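Local coordinates for phospho-2-dehydro-3-deoxyheptonate aldolase/chorismate mutase (PDB 2D8D) that is, in the fragment given, a dimeric chorismate mutase domain that rearranges chorismate to prephenate, in a longer protein probably also acting as a DAHP synthase, at the interface of chains A and B. Residues are numbered along the deposited sequence; one frame, centred on the assembly and turned at random. Chains: chain A/B, phospho-2-dehydro-3-deoxyheptonate aldolase/chorismate mutase.

Contact 1 and contact 2 lie about 8 Å apart, measured between the centres of their C-alpha atoms, on one stretch of helix 4-40 of chain B. Residues B:Glu11, B:Arg14, B:Val15 and B:Glu18 serve contact 1, while B:Arg9, B:Val12, B:Asp13 and B:Asn16 serve contact 2. On chain A, the residues of contact 1 come from helix 4-40; those of contact 2 come from helices 4-40 and 47-60. The long helix of one subunit is thus held by two helices of the other, as in intertwined AroQ-type chorismate mutases, and the two-fold repeats both contacts with the chains exchanged.

Contact 1: the interface of chains A and B. Residues chain A 22, 25, 29; chain B 11, 14-15, 18.
A:Glu25 and B:Arg14 meet where the long helices 4-40 of the two subunits pair, the helical dimer core of a type II (AroQ) chorismate mutase. The bond from B:Arg14 NH2 to the carboxylate oxygen A:Glu25 OE2 is 2.8 Å long and nearly straight (172° at the hydrogen), a salt bridge between chains. The acceptor lies in the guanidinium plane, yet the nitrogen approaches from above the carboxylate plane, the two flat groups being turned 44° apart. A:Glu25 reaches across with an extended chain, CG anti to its backbone N (chi1 173°). Beside this polar pair, B:Val15 directs CG2 against the carboxylate carbon A:Glu25 CD at 3.6 Å, and CG1 against A:Leu22 CD1 at 3.8 Å. A:Leu29 spreads both methyls over B:Glu11 CB.

Two acids of its own helix position the guanidinium. B:Glu11 OE1 is gripped side-on, by B:Arg14 NE at 3.0 Å and NH2 at 2.9 Å, while B:Arg14 NH1 donates to B:Glu18 OE2 at 2.9 Å. All three acids lie at the guanidinium edge, which fixes its rotation. A leucine in place of B:Arg14 would probably leave three carboxylates without their shared cation and facing one another's charge. At the same edge, water 1 bridges A:Glu25 OE1, at 2.7 Å, to B:Glu18 OE1.

Contact 2: the interface of chains A and B. Residues chain A 26, 33, 49, 53, 56; chain B 9, 12-13, 16.
B:Asp13 and A:Tyr56 meet where helix 47-60 of chain A packs alongside residues 9-16 of the long helix of chain B. By family likeness, A:Arg26, A:Arg49 and, from the partner chain, B:Arg9 probably line the chorismate pocket, built from both subunits; no ligand is part of this contact. Bonds to B:Asp13 and B:Asn16 help place A:Arg49 and A:Arg26. Among the hydrogen bonds, the phenol A:Tyr56 OH donates to B:Asp13 OD1 at 2.6 Å, its ring standing almost perpendicular to the carboxylate (83°). The same phenol oxygen accepts from the amide B:Asn16 ND2 at 3.0 Å, lying close to the amide plane, so it links two residues one helical turn apart. The other end of that amide, B:Asn16 OD1, takes a nearly straight bond from A:Arg26 NE at 2.8 Å. Guanidinium and amide are almost coplanar there, and the two bonds, one at each end, hold the amide against turning over. A:Arg26 arrives with its chain extended from CG to NE.

The salt bridge comes from A:Arg49 NH2, 3.0 Å from B:Asp13 OD1. It and the phenol approach this oxygen from opposite faces of the carboxylate plane, an arrangement likely to stabilise negative charge on the acid. A bend at chi2 (60°) of A:Arg49 helps bring its guanidinium there.

In the stacking, the side chains of B:Arg9 and A:Arg49 run past each other in opposite directions, their guanidinium planes 20° apart and offset, A:Arg49 CD lying over the rim of the B:Arg9 group. On the opposite face of the A:Arg49 guanidinium sits A:Met53 SD, toward the rim. B:Val12 puts CG2 against A:Ile33 CD1 at 4.0 Å. Its CG1 meets A:Met53 SD and, at 3.6 Å, A:Arg26 NH2.

Contact 1: the interface of chains A and B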
ATOM      1  N   LEU A  22       3.262  -6.945  -3.358  1.00  6.70           N
ATOM      2  CA  LEU A  22       2.455  -6.298  -4.388  1.00  6.51           C
ATOM      3  C   LEU A  22       3.001  -4.934  -4.793  1.00  6.38           C
ATOM      4  O   LEU A  22       2.969  -4.579  -5.970  1.00  6.78           O
ATOM      5  CB  LEU A  22       0.998  -6.185  -3.931  1.00  8.86           C
ATOM      6  CG  LEU A  22       0.111  -7.395  -4.266  1.00 12.25           C
ATOM      7  CD1 LEU A  22      -0.079  -7.489  -5.775  1.00 13.54           C
ATOM      8  CD2 LEU A  22       0.727  -8.676  -3.723  1.00 15.68           C
ATOM      9  N   GLU A  25       5.860  -5.641  -7.041  1.00  7.73           N
ATOM     10  CA  GLU A  25       5.395  -6.094  -8.346  1.00  8.18           C
ATOM     11  C   GLU A  25       4.941  -4.883  -9.161  1.00  6.94           C
ATOM     12  O   GLU A  25       5.236  -4.783 -10.351  1.00  7.19           O
ATOM     13  CB  GLU A  25       4.237  -7.083  -8.190  1.00  9.47           C
ATOM     14  CG  GLU A  25       3.569  -7.474  -9.502  1.00 14.00           C
ATOM     15  CD  GLU A  25       2.485  -8.522  -9.318  1.00 16.40           C
ATOM     16  OE1 GLU A  25       1.992  -8.682  -8.182  1.00 19.34           O
ATOM     17  OE2 GLU A  25       2.115  -9.177 -10.315  1.00 19.01           O
ATOM     18  N   LEU A  29       6.369  -3.510 -12.863  1.00  7.31           N
ATOM     19  CA  LEU A  29       5.483  -3.261 -13.994  1.00  6.66           C
ATOM     20  C   LEU A  29       5.663  -1.850 -14.539  1.00  6.85           C
ATOM     21  O   LEU A  29       5.741  -1.653 -15.752  1.00  7.21           O
ATOM     22  CB  LEU A  29       4.024  -3.476 -13.590  1.00  7.23           C
ATOM     23  CG  LEU A  29       3.629  -4.924 -13.287  1.00  7.27           C
ATOM     24  CD1 LEU A  29       2.263  -4.949 -12.627  1.00  8.77           C
ATOM     25  CD2 LEU A  29       3.626  -5.750 -14.566  1.00  9.17           C
TER
ATOM     26  N   GLU B  11      -2.177  -5.169 -16.070  1.00  6.23           N
ATOM     27  CA  GLU B  11      -1.528  -5.818 -14.939  1.00  6.17           C
ATOM     28  C   GLU B  11      -1.483  -4.828 -13.773  1.00  5.62           C
ATOM     29  O   GLU B  11      -1.697  -5.203 -12.621  1.00  6.12           O
ATOM     30  CB  GLU B  11      -0.105  -6.250 -15.295  1.00  7.16           C
ATOM     31  CG  GLU B  11       0.002  -7.324 -16.375  1.00  7.14           C
ATOM     32  CD  GLU B  11      -0.791  -8.584 -16.063  1.00  9.20           C
ATOM     33  OE1 GLU B  11      -1.024  -8.887 -14.873  1.00 12.17           O
ATOM     34  OE2 GLU B  11      -1.173  -9.290 -17.019  1.00  9.48           O
ATOM     35  N   ARG B  14      -4.793  -4.744 -12.064  1.00  5.43           N
ATOM     36  CA  ARG B  14      -4.951  -5.922 -11.220  1.00  6.12           C
ATOM     37  C   ARG B  14      -4.207  -5.748  -9.902  1.00  5.64           C
ATOM     38  O   ARG B  14      -4.745  -6.022  -8.828  1.00  5.60           O
ATOM     39  CB  ARG B  14      -4.427  -7.170 -11.939  1.00  6.81           C
ATOM     40  CG  ARG B  14      -4.325  -8.406 -11.044  1.00  9.30           C
ATOM     41  CD  ARG B  14      -3.734  -9.597 -11.785  1.00 10.26           C
ATOM     42  NE  ARG B  14      -2.381  -9.336 -12.275  1.00 10.04           N
ATOM     43  CZ  ARG B  14      -1.282  -9.337 -11.525  1.00  9.90           C
ATOM     44  NH1 ARG B  14      -1.347  -9.588 -10.224  1.00 12.46           N
ATOM     45  NH2 ARG B  14      -0.109  -9.088 -12.087  1.00 10.88           N
ATOM     46  N   VAL B  15      -2.961  -5.296  -9.990  1.00  4.90           N
ATOM     47  CA  VAL B  15      -2.150  -5.094  -8.806  1.00  6.32           C
ATOM     48  C   VAL B  15      -2.736  -3.992  -7.922  1.00  5.22           C
ATOM     49  O   VAL B  15      -2.770  -4.131  -6.699  1.00  5.52           O
ATOM     50  CB  VAL B  15      -0.689  -4.788  -9.202  1.00  6.54           C
ATOM     51  CG1 VAL B  15       0.116  -4.376  -7.983  1.00  9.49           C
ATOM     52  CG2 VAL B  15      -0.064  -6.029  -9.840  1.00  7.69           C
ATOM     53  N   GLU B  18      -5.543  -5.414  -6.000  1.00  5.55           N
ATOM     54  CA  GLU B  18      -5.076  -6.304  -4.946  1.00  6.62           C
ATOM     55  C   GLU B  18      -4.557  -5.482  -3.764  1.00  5.72           C
ATOM     56  O   GLU B  18      -4.786  -5.832  -2.607  1.00  5.96           O
ATOM     57  CB  GLU B  18      -3.970  -7.222  -5.466  1.00  7.43           C
ATOM     58  CG  GLU B  18      -4.446  -8.305  -6.420  1.00 14.72           C
ATOM     59  CD  GLU B  18      -3.339  -9.259  -6.826  1.00 19.38           C
ATOM     60  OE1 GLU B  18      -2.607  -9.732  -5.931  1.00 20.62           O
ATOM     61  OE2 GLU B  18      -3.206  -9.546  -8.034  1.00 23.02           O
TER
HETATM   62  O   HOH W   1       0.046 -10.387  -7.503  1.00 20.32           O

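Contact 2: the interface of chains A and B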
ATOM      1  N   ARG A  26       4.229  -3.961  -8.515  1.00  6.50           N
ATOM      2  CA  ARG A  26       3.762  -2.769  -9.208  1.00  6.44           C
ATOM      3  C   ARG A  26       4.960  -1.973  -9.717  1.00  6.60           C
ATOM      4  O   ARG A  26       4.936  -1.435 -10.825  1.00  7.59           O
ATOM      5  CB  ARG A  26       2.916  -1.894  -8.278  1.00  7.23           C
ATOM      6  CG  ARG A  26       2.113  -0.862  -9.046  1.00  7.84           C
ATOM      7  CD  ARG A  26       1.359   0.112  -8.148  1.00  7.55           C
ATOM      8  NE  ARG A  26       0.490   0.965  -8.955  1.00  8.58           N
ATOM      9  CZ  ARG A  26       0.903   2.014  -9.660  1.00  8.24           C
ATOM     10  NH1 ARG A  26       2.179   2.371  -9.648  1.00  8.45           N
ATOM     11  NH2 ARG A  26       0.047   2.672 -10.431  1.00  9.35           N
ATOM     12  N   ILE A  33       6.833  -0.634 -18.286  1.00  7.37           N
ATOM     13  CA  ILE A  33       6.054   0.295 -19.092  1.00  7.05           C
ATOM     14  C   ILE A  33       6.970   1.442 -19.518  1.00  7.18           C
ATOM     15  O   ILE A  33       6.970   1.854 -20.677  1.00  7.53           O
ATOM     16  CB  ILE A  33       4.851   0.864 -18.292  1.00  7.41           C
ATOM     17  CG1 ILE A  33       3.802  -0.229 -18.084  1.00  7.44           C
ATOM     18  CG2 ILE A  33       4.249   2.060 -19.020  1.00  8.47           C
ATOM     19  CD1 ILE A  33       2.667   0.168 -17.153  1.00  9.60           C
ATOM     20  N   ARG A  49      -3.676   9.353 -16.345  1.00  8.43           N
ATOM     21  CA  ARG A  49      -3.741   7.919 -16.074  1.00  7.96           C
ATOM     22  C   ARG A  49      -3.789   7.718 -14.562  1.00  6.92           C
ATOM     23  O   ARG A  49      -4.497   6.838 -14.066  1.00  7.51           O
ATOM     24  CB  ARG A  49      -2.521   7.209 -16.680  1.00  8.97           C
ATOM     25  CG  ARG A  49      -2.258   5.782 -16.189  1.00  9.29           C
ATOM     26  CD  ARG A  49      -3.391   4.787 -16.440  1.00  9.82           C
ATOM     27  NE  ARG A  49      -2.941   3.450 -16.047  1.00  9.99           N
ATOM     28  CZ  ARG A  49      -3.731   2.404 -15.817  1.00 10.13           C
ATOM     29  NH1 ARG A  49      -5.046   2.509 -15.940  1.00 11.81           N
ATOM     30  NH2 ARG A  49      -3.192   1.250 -15.444  1.00 11.38           N
ATOM     31  N   MET A  53      -6.741   5.781 -12.413  1.00  7.00           N
ATOM     32  CA  MET A  53      -6.556   4.708 -11.446  1.00  6.27           C
ATOM     33  C   MET A  53      -7.191   5.086 -10.113  1.00  6.77           C
ATOM     34  O   MET A  53      -7.880   4.271  -9.492  1.00  6.38           O
ATOM     35  CB  MET A  53      -5.069   4.391 -11.280  1.00  7.05           C
ATOM     36  CG  MET A  53      -4.457   3.824 -12.554  1.00  7.53           C
ATOM     37  SD  MET A  53      -2.743   3.294 -12.440  1.00  7.67           S
ATOM     38  CE  MET A  53      -1.914   4.878 -12.274  1.00  9.20           C
ATOM     39  N   TYR A  56     -11.198   4.512 -10.230  1.00  7.60           N
ATOM     40  CA  TYR A  56     -11.837   3.231  -9.949  1.00  7.28           C
ATOM     41  C   TYR A  56     -11.522   2.724  -8.550  1.00  7.34           C
ATOM     42  O   TYR A  56     -12.332   2.016  -7.957  1.00  7.52           O
ATOM     43  CB  TYR A  56     -11.527   2.149 -11.012  1.00  7.70           C
ATOM     44  CG  TYR A  56     -10.084   1.729 -11.201  1.00  6.63           C
ATOM     45  CD1 TYR A  56      -9.369   2.133 -12.328  1.00  7.50           C
ATOM     46  CD2 TYR A  56      -9.442   0.900 -10.276  1.00  7.41           C
ATOM     47  CE1 TYR A  56      -8.055   1.721 -12.533  1.00  7.86           C
ATOM     48  CE2 TYR A  56      -8.125   0.486 -10.471  1.00  7.21           C
ATOM     49  CZ  TYR A  56      -7.440   0.903 -11.601  1.00  6.81           C
ATOM     50  OH  TYR A  56      -6.128   0.528 -11.786  1.00  8.19           O
TER
ATOM     51  N   ARG B   9      -0.662  -2.154 -18.523  1.00  6.73           N
ATOM     52  CA  ARG B   9      -1.594  -1.299 -17.793  1.00  7.35           C
ATOM     53  C   ARG B   9      -2.662  -2.156 -17.118  1.00  6.94           C
ATOM     54  O   ARG B   9      -3.099  -1.861 -16.008  1.00  6.97           O
ATOM     55  CB  ARG B   9      -2.238  -0.279 -18.737  1.00  8.94           C
ATOM     56  CG  ARG B   9      -1.335   0.907 -19.059  1.00 13.10           C
ATOM     57  CD  ARG B   9      -1.834   1.695 -20.263  1.00 16.90           C
ATOM     58  NE  ARG B   9      -3.173   2.245 -20.067  1.00 20.59           N
ATOM     59  CZ  ARG B   9      -3.453   3.545 -20.029  1.00 20.75           C
ATOM     60  NH1 ARG B   9      -2.486   4.441 -20.169  1.00 20.45           N
ATOM     61  NH2 ARG B   9      -4.704   3.949 -19.860  1.00 23.37           N
ATOM     62  N   VAL B  12      -1.196  -3.562 -14.066  1.00  5.44           N
ATOM     63  CA  VAL B  12      -1.154  -2.546 -13.020  1.00  5.94           C
ATOM     64  C   VAL B  12      -2.541  -2.406 -12.376  1.00  5.49           C
ATOM     65  O   VAL B  12      -2.645  -2.254 -11.155  1.00  5.82           O
ATOM     66  CB  VAL B  12      -0.669  -1.181 -13.574  1.00  5.65           C
ATOM     67  CG1 VAL B  12      -0.867  -0.087 -12.531  1.00  7.32           C
ATOM     68  CG2 VAL B  12       0.804  -1.275 -13.962  1.00  7.00           C
ATOM     69  N   ASP B  13      -3.603  -2.472 -13.180  1.00  5.83           N
ATOM     70  CA  ASP B  13      -4.960  -2.382 -12.631  1.00  6.67           C
ATOM     71  C   ASP B  13      -5.195  -3.542 -11.661  1.00  5.76           C
ATOM     72  O   ASP B  13      -5.749  -3.353 -10.581  1.00  6.21           O
ATOM     73  CB  ASP B  13      -6.027  -2.454 -13.730  1.00  7.33           C
ATOM     74  CG  ASP B  13      -6.041  -1.238 -14.642  1.00  7.45           C
ATOM     75  OD1 ASP B  13      -5.550  -0.155 -14.256  1.00  7.89           O
ATOM     76  OD2 ASP B  13      -6.575  -1.369 -15.763  1.00  9.84           O
ATOM     77  N   ASN B  16      -3.204  -2.904  -8.530  1.00  4.94           N
ATOM     78  CA  ASN B  16      -3.822  -1.821  -7.763  1.00  5.20           C
ATOM     79  C   ASN B  16      -5.002  -2.363  -6.960  1.00  4.70           C
ATOM     80  O   ASN B  16      -5.167  -2.042  -5.782  1.00  5.56           O
ATOM     81  CB  ASN B  16      -4.369  -0.717  -8.672  1.00  5.84           C
ATOM     82  CG  ASN B  16      -3.300   0.219  -9.203  1.00  6.03           C
ATOM     83  OD1 ASN B  16      -2.183   0.282  -8.692  1.00  6.72           O
ATOM     84  ND2 ASN B  16      -3.661   0.979 -10.228  1.00  6.95           N
TER